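Local coordinates for putative uncharacterized protein (Chaetomium thermophilum, PDB 4XRI), which probably serves as a nuclear import receptor of the importin-beta family, a flexible HEAT-repeat protein that carries cargo and is thought to bind a small GTPase, at residues 613-616 with 617-621; 557-560 with 561-564; 255-258 with 259-263. The protein carries 2 engineered substitutions. All blocks are in the same frame, centred on the assembly; numbering follows the deposited sequence.

Contact 1. Residues 613-616 with 617-621; sequences LQIL and STCGG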
# COMPACT_ATOMS: atom_id res chain seq x y z
N LEU A 613 14.85 -28.85 2.34
CA LEU A 613 15.99 -28.55 3.20
C LEU A 613 17.26 -28.37 2.38
O LEU A 613 18.12 -27.55 2.71
CB LEU A 613 16.19 -29.64 4.25
CG LEU A 613 15.13 -29.69 5.35
CD1 LEU A 613 15.52 -30.68 6.44
CD2 LEU A 613 14.89 -28.31 5.93
N GLN A 614 17.38 -29.15 1.31
CA GLN A 614 18.51 -29.03 0.39
C GLN A 614 18.52 -27.67 -0.29
O GLN A 614 19.58 -27.10 -0.55
CB GLN A 614 18.48 -30.14 -0.66
CG GLN A 614 19.06 -31.46 -0.17
CD GLN A 614 18.95 -32.56 -1.20
OE1 GLN A 614 18.01 -32.60 -2.00
NE2 GLN A 614 19.92 -33.47 -1.20
N ILE A 615 17.33 -27.15 -0.58
CA ILE A 615 17.21 -25.83 -1.19
C ILE A 615 17.60 -24.75 -0.19
O ILE A 615 18.27 -23.78 -0.55
CB ILE A 615 15.78 -25.59 -1.71
CG1 ILE A 615 15.51 -26.47 -2.94
CG2 ILE A 615 15.57 -24.13 -2.08
CD1 ILE A 615 14.09 -26.38 -3.45
N LEU A 616 17.20 -24.93 1.06
CA LEU A 616 17.55 -24.00 2.13
C LEU A 616 19.06 -23.86 2.31
O LEU A 616 19.57 -22.77 2.52
CB LEU A 616 16.91 -24.43 3.46
CG LEU A 616 15.44 -24.10 3.70
CD1 LEU A 616 15.05 -24.46 5.13
CD2 LEU A 616 15.17 -22.62 3.42
N SER A 617 19.76 -24.99 2.23
CA SER A 617 21.20 -25.01 2.48
C SER A 617 21.99 -24.25 1.42
O SER A 617 23.16 -23.94 1.61
CB SER A 617 21.70 -26.46 2.55
OG SER A 617 21.55 -27.11 1.31
N THR A 618 21.34 -23.96 0.29
CA THR A 618 22.01 -23.26 -0.80
C THR A 618 21.47 -21.86 -1.01
O THR A 618 21.87 -21.17 -1.95
CB THR A 618 21.87 -24.04 -2.12
OG1 THR A 618 20.49 -24.22 -2.43
CG2 THR A 618 22.52 -25.38 -1.98
N CYS A 619 20.55 -21.44 -0.15
CA CYS A 619 20.02 -20.08 -0.22
C CYS A 619 21.00 -19.11 0.41
O CYS A 619 21.98 -19.52 1.03
CB CYS A 619 18.66 -19.99 0.47
SG CYS A 619 17.37 -20.83 -0.43
N GLY A 620 20.73 -17.82 0.24
CA GLY A 620 21.59 -16.79 0.80
C GLY A 620 21.26 -15.40 0.28
O GLY A 620 20.89 -15.23 -0.87
N GLY A 621 21.41 -14.41 1.15
CA GLY A 621 21.20 -13.02 0.78
C GLY A 621 19.75 -12.68 0.48
O GLY A 621 18.83 -13.35 0.96

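Contact 2. Residues 557-560 with 561-564; sequences LQRL and EETL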
# COMPACT_ATOMS: atom_id res chain seq x y z
N LEU A 557 7.44 -31.80 -7.37
CA LEU A 557 8.58 -32.27 -6.59
C LEU A 557 9.77 -32.59 -7.48
O LEU A 557 10.91 -32.24 -7.16
CB LEU A 557 8.20 -33.50 -5.77
CG LEU A 557 7.63 -33.22 -4.37
CD1 LEU A 557 7.13 -34.51 -3.74
CD2 LEU A 557 8.69 -32.57 -3.51
N GLN A 558 9.51 -33.25 -8.60
CA GLN A 558 10.55 -33.60 -9.56
C GLN A 558 11.23 -32.35 -10.13
O GLN A 558 12.45 -32.29 -10.24
CB GLN A 558 9.96 -34.45 -10.69
CG GLN A 558 10.99 -35.11 -11.58
CD GLN A 558 10.37 -36.10 -12.55
OE1 GLN A 558 9.18 -36.42 -12.46
NE2 GLN A 558 11.17 -36.61 -13.47
N ARG A 559 10.41 -31.35 -10.46
CA ARG A 559 10.92 -30.08 -10.98
C ARG A 559 11.72 -29.32 -9.93
O ARG A 559 12.74 -28.70 -10.25
CB ARG A 559 9.76 -29.21 -11.48
CG ARG A 559 9.10 -29.74 -12.75
CD ARG A 559 8.11 -28.74 -13.32
NE ARG A 559 7.44 -29.26 -14.51
CZ ARG A 559 6.59 -28.57 -15.26
NH1 ARG A 559 6.29 -27.32 -14.95
NH2 ARG A 559 6.04 -29.14 -16.33
N LEU A 560 11.25 -29.36 -8.69
CA LEU A 560 11.97 -28.75 -7.57
C LEU A 560 13.35 -29.37 -7.39
O LEU A 560 14.35 -28.67 -7.22
CB LEU A 560 11.16 -28.88 -6.28
CG LEU A 560 10.28 -27.69 -5.90
CD1 LEU A 560 9.43 -28.03 -4.68
CD2 LEU A 560 11.15 -26.48 -5.63
N GLU A 561 13.40 -30.70 -7.44
CA GLU A 561 14.65 -31.44 -7.35
C GLU A 561 15.61 -31.07 -8.47
O GLU A 561 16.82 -31.01 -8.27
CB GLU A 561 14.38 -32.95 -7.36
CG GLU A 561 13.70 -33.46 -6.11
CD GLU A 561 13.12 -34.86 -6.28
OE1 GLU A 561 13.10 -35.36 -7.43
OE2 GLU A 561 12.70 -35.46 -5.27
N GLU A 562 15.06 -30.80 -9.65
CA GLU A 562 15.86 -30.49 -10.82
C GLU A 562 16.48 -29.09 -10.76
O GLU A 562 17.41 -28.79 -11.51
CB GLU A 562 15.03 -30.64 -12.09
CG GLU A 562 14.83 -32.09 -12.51
CD GLU A 562 13.76 -32.27 -13.58
OE1 GLU A 562 13.13 -31.27 -13.96
OE2 GLU A 562 13.56 -33.42 -14.03
N THR A 563 15.97 -28.24 -9.87
CA THR A 563 16.53 -26.89 -9.72
C THR A 563 17.83 -26.90 -8.93
O THR A 563 18.58 -25.92 -8.95
CB THR A 563 15.54 -25.94 -9.01
OG1 THR A 563 15.36 -26.35 -7.65
CG2 THR A 563 14.19 -25.91 -9.71
N LEU A 564 18.09 -28.00 -8.23
CA LEU A 564 19.29 -28.10 -7.41
C LEU A 564 20.57 -28.13 -8.26
O LEU A 564 21.51 -27.38 -7.98
CB LEU A 564 19.23 -29.33 -6.49
CG LEU A 564 18.26 -29.23 -5.31
CD1 LEU A 564 18.36 -30.48 -4.44
CD2 LEU A 564 18.55 -27.99 -4.49

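Contact 3. Residues 255-258 with 259-263; sequences RIMA and LYYEH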
# COMPACT_ATOMS: atom_id res chain seq x y z
N ARG A 255 -6.24 19.92 -6.66
CA ARG A 255 -5.89 19.96 -5.25
C ARG A 255 -7.01 20.60 -4.44
O ARG A 255 -7.29 20.19 -3.31
CB ARG A 255 -4.58 20.73 -5.04
CG ARG A 255 -3.36 19.91 -5.41
CD ARG A 255 -2.07 20.71 -5.36
NE ARG A 255 -0.97 19.93 -5.93
CZ ARG A 255 0.31 20.29 -5.90
NH1 ARG A 255 0.67 21.42 -5.32
NH2 ARG A 255 1.22 19.51 -6.46
N ILE A 256 -7.67 21.60 -5.03
CA ILE A 256 -8.81 22.24 -4.39
C ILE A 256 -9.94 21.25 -4.17
O ILE A 256 -10.51 21.17 -3.08
CB ILE A 256 -9.33 23.43 -5.24
CG1 ILE A 256 -8.37 24.62 -5.13
CG2 ILE A 256 -10.73 23.84 -4.79
CD1 ILE A 256 -8.66 25.73 -6.10
N MET A 257 -10.25 20.47 -5.20
CA MET A 257 -11.29 19.45 -5.11
C MET A 257 -10.95 18.40 -4.06
O MET A 257 -11.81 17.98 -3.29
CB MET A 257 -11.50 18.78 -6.47
CG MET A 257 -12.55 17.67 -6.47
SD MET A 257 -14.20 18.25 -6.01
CE MET A 257 -14.50 19.46 -7.30
N ALA A 258 -9.68 17.99 -4.03
CA ALA A 258 -9.23 16.96 -3.10
C ALA A 258 -9.32 17.43 -1.65
O ALA A 258 -9.62 16.65 -0.75
CB ALA A 258 -7.80 16.55 -3.42
N LEU A 259 -9.08 18.72 -1.44
CA LEU A 259 -9.08 19.29 -0.10
C LEU A 259 -10.44 19.85 0.32
O LEU A 259 -10.80 19.77 1.49
CB LEU A 259 -8.03 20.40 -0.01
CG LEU A 259 -6.56 20.02 0.01
CD1 LEU A 259 -5.71 21.22 -0.37
CD2 LEU A 259 -6.16 19.52 1.40
N TYR A 260 -11.18 20.41 -0.63
CA TYR A 260 -12.36 21.19 -0.28
C TYR A 260 -13.61 20.79 -1.04
O TYR A 260 -14.41 21.65 -1.41
CB TYR A 260 -12.07 22.67 -0.49
CG TYR A 260 -10.81 23.13 0.19
CD1 TYR A 260 -10.68 23.06 1.56
CD2 TYR A 260 -9.73 23.62 -0.55
CE1 TYR A 260 -9.52 23.46 2.20
CE2 TYR A 260 -8.57 24.03 0.07
CZ TYR A 260 -8.47 23.95 1.45
OH TYR A 260 -7.32 24.35 2.08
N TYR A 261 -13.79 19.49 -1.24
CA TYR A 261 -14.96 18.94 -1.92
C TYR A 261 -16.26 19.55 -1.39
O TYR A 261 -17.15 19.92 -2.16
CB TYR A 261 -15.00 17.42 -1.76
CG TYR A 261 -16.30 16.79 -2.20
CD1 TYR A 261 -16.46 16.31 -3.49
CD2 TYR A 261 -17.38 16.66 -1.32
CE1 TYR A 261 -17.64 15.73 -3.90
CE2 TYR A 261 -18.56 16.08 -1.72
CZ TYR A 261 -18.69 15.61 -3.01
OH TYR A 261 -19.87 15.04 -3.42
N GLU A 262 -16.35 19.66 -0.07
CA GLU A 262 -17.57 20.11 0.60
C GLU A 262 -17.97 21.54 0.22
O GLU A 262 -19.12 21.93 0.41
CB GLU A 262 -17.40 20.01 2.11
CG GLU A 262 -16.31 20.90 2.69
CD GLU A 262 -16.18 20.76 4.19
OE1 GLU A 262 -17.05 20.10 4.81
OE2 GLU A 262 -15.21 21.29 4.76
N HIS A 263 -17.02 22.31 -0.31
CA HIS A 263 -17.29 23.70 -0.66
C HIS A 263 -17.52 23.91 -2.16
O HIS A 263 -17.64 25.05 -2.62
CB HIS A 263 -16.13 24.60 -0.22
CG HIS A 263 -15.90 24.63 1.26
ND1 HIS A 263 -16.74 25.28 2.14
CD2 HIS A 263 -14.91 24.09 2.01
CE1 HIS A 263 -16.28 25.14 3.37
NE2 HIS A 263 -15.17 24.42 3.32
O HOH W 1 -12.03 17.15 0.08

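Contact 1. Residues 613-616 with 617-621
Ser617 OG donates to the carbonyl oxygen of Gln614 at 2.7 Å, arriving above the carbonyl plane, 37° out of it. The group can reach back because OG lies between the backbone N and the carbonyl carbon (chi1 65°). Thr618 repeats the posture one residue on: its OG1 lies 2.9 Å from Ile615 O. Ile615 O is engaged in any case by the backbone N of Thr618 at 3.2 Å. Cys619 turns its sulfur back to the same region, SG standing 4.1 Å from Ile615 CG2 in an apolar contact. These groups finish the C-terminal end of helix 605-616 in the HEAT-repeat solenoid. An alpha-helical bond, Ser617 N to Leu613 O at 3.1 Å, is followed by a type I beta turn from Leu616 to Cys619, closed by Cys619 N on Leu616 O at 3.1 Å with an N-H...O angle of 160°. Further out, Ile615 and Cys619 both touch Val625 of helix 625-640. Leu616 lies against Phe630 of that helix and Phe654 of helix 648-660, and its side chain comes near a bound glycerol, nearest atoms about 4 Å apart.

Contact 2. Residues 557-560 with 561-564
Glu561 folds back along the turn that precedes it, its CG 3.2 Å from the carbonyl oxygen of Leu557, while its own backbone N donates to that same oxygen at 2.9 Å. The pair belongs to helix 546-567, one of the helices of the HEAT-repeat solenoid. With CG anti to the carbonyl carbon (chi1 -69°) and the chain extended beyond it, the Glu561 side chain runs back toward the preceding turn, and OE2 forms a salt bridge with Arg607 of helix 605-616.

Glu562 copies this path one residue later: its CG sits 3.3 Å from Gln558 O, and its OE2 is 3.9 Å from Gln558 CG. The side chains of Gln558 and Glu562 cross obliquely, with amide and carboxylate planes 67° apart; Gln558 NE2 stays 4.0 Å from Glu562 OE2, a separation that supports van der Waals contact and nothing stronger.

Leu560, whose side chain turns inward onto Leu586 and Leu590 of helix 573-597, contributes its carbonyl to the segment ahead. Leu560 O accepts twice from Thr563: the backbone N comes from above the carbonyl plane, whereas the hydroxyl lies in that plane, on a lone pair. Thr563 OG1 is also bonded to Gln583 NE2 of helix 573-597, which ties this buried residue to the neighbouring helix. Replacing Thr563 by a valine would probably leave Gln583 NE2 without this mate and Leu560 O with one donor fewer. The methyl CG2 of Thr563 lies 3.2 Å from Arg559 O, and the bond from Thr563 OG1 to Leu560 O measures 2.6 Å.

Contact 3. Residues 255-258 with 259-263
Met257 and Tyr261 lie side by side and point the same way, the sulfur SD of Met257 3.9 Å from the ring atom CD1 of Tyr261. SD is 5.2 Å from the ring centroid and 71° off the ring normal, an oblique Met-aromatic contact. Both residues set out alike, with CG anti to the backbone N (chi1 179° in Met257, 169° in Tyr261); Met257 then bends at chi2 and chi3, which brings its sulfur beside the tyrosine. Helix 285-310 packs against the pair, Phe294 and Val298 meeting Met257 and Ile305 meeting Tyr261. The hydroxyl of Tyr261 is bonded to Glu302 of that helix.

Tyr260 takes the other course, CG anti to the carbonyl carbon, and its ring swings back along the preceding turn. CD2 of Tyr260 comes within 3.6 Å of Ile256 O and 4.4 Å of Ile256 CG2. One face of this ring carries Leu259 CB, 3.6 Å above the plane and over its centre, and the ring also stacks with Phe221. Leu259 itself leans back on Arg255, its CG 3.4 Å from Arg255 O, while the Arg255 guanidinium leads off to a salt bridge with Asp212.

The backbone departs from the regular pattern here. Tyr260 N still donates to Ile256 O, nearly along the C=O axis, but Tyr261 N is too poorly angled toward Met257 O for a bond. A water accepts from Tyr261 N instead and lies 2.6 Å from Ala258 O, placed to donate to it. The arrangement is the C-terminal end of helix 243-260 running on into a 3-10 segment, with Ile256 packing against Met231 and Val234 of helix 224-238 and Met257 against helix 285-310 in the HEAT-repeat solenoid.

How the contacts relate
Contacts 1 and 2 are neighbours in space although helix 573-597 separates them along the chain: their centres are 13 Å apart, and both belong to the C-terminal half of the importin-beta solenoid. Three packing pairs join them, Ile615 CD1 to Leu560 CD2 at 3.7 Å, Ile615 CG1 to Leu564 CD2 at 3.7 Å, and Gln614 OE1 to Leu564 CD1 at 3.3 Å, so helices 546-567 and 605-616 lie directly against each other. Contact 3 sits on the opposite side of the chain's centre, about 53 Å from contact 1 and 57 Å from contact 2 between centres, with no touch to either. The glycerol is probably from the crystallisation liquor.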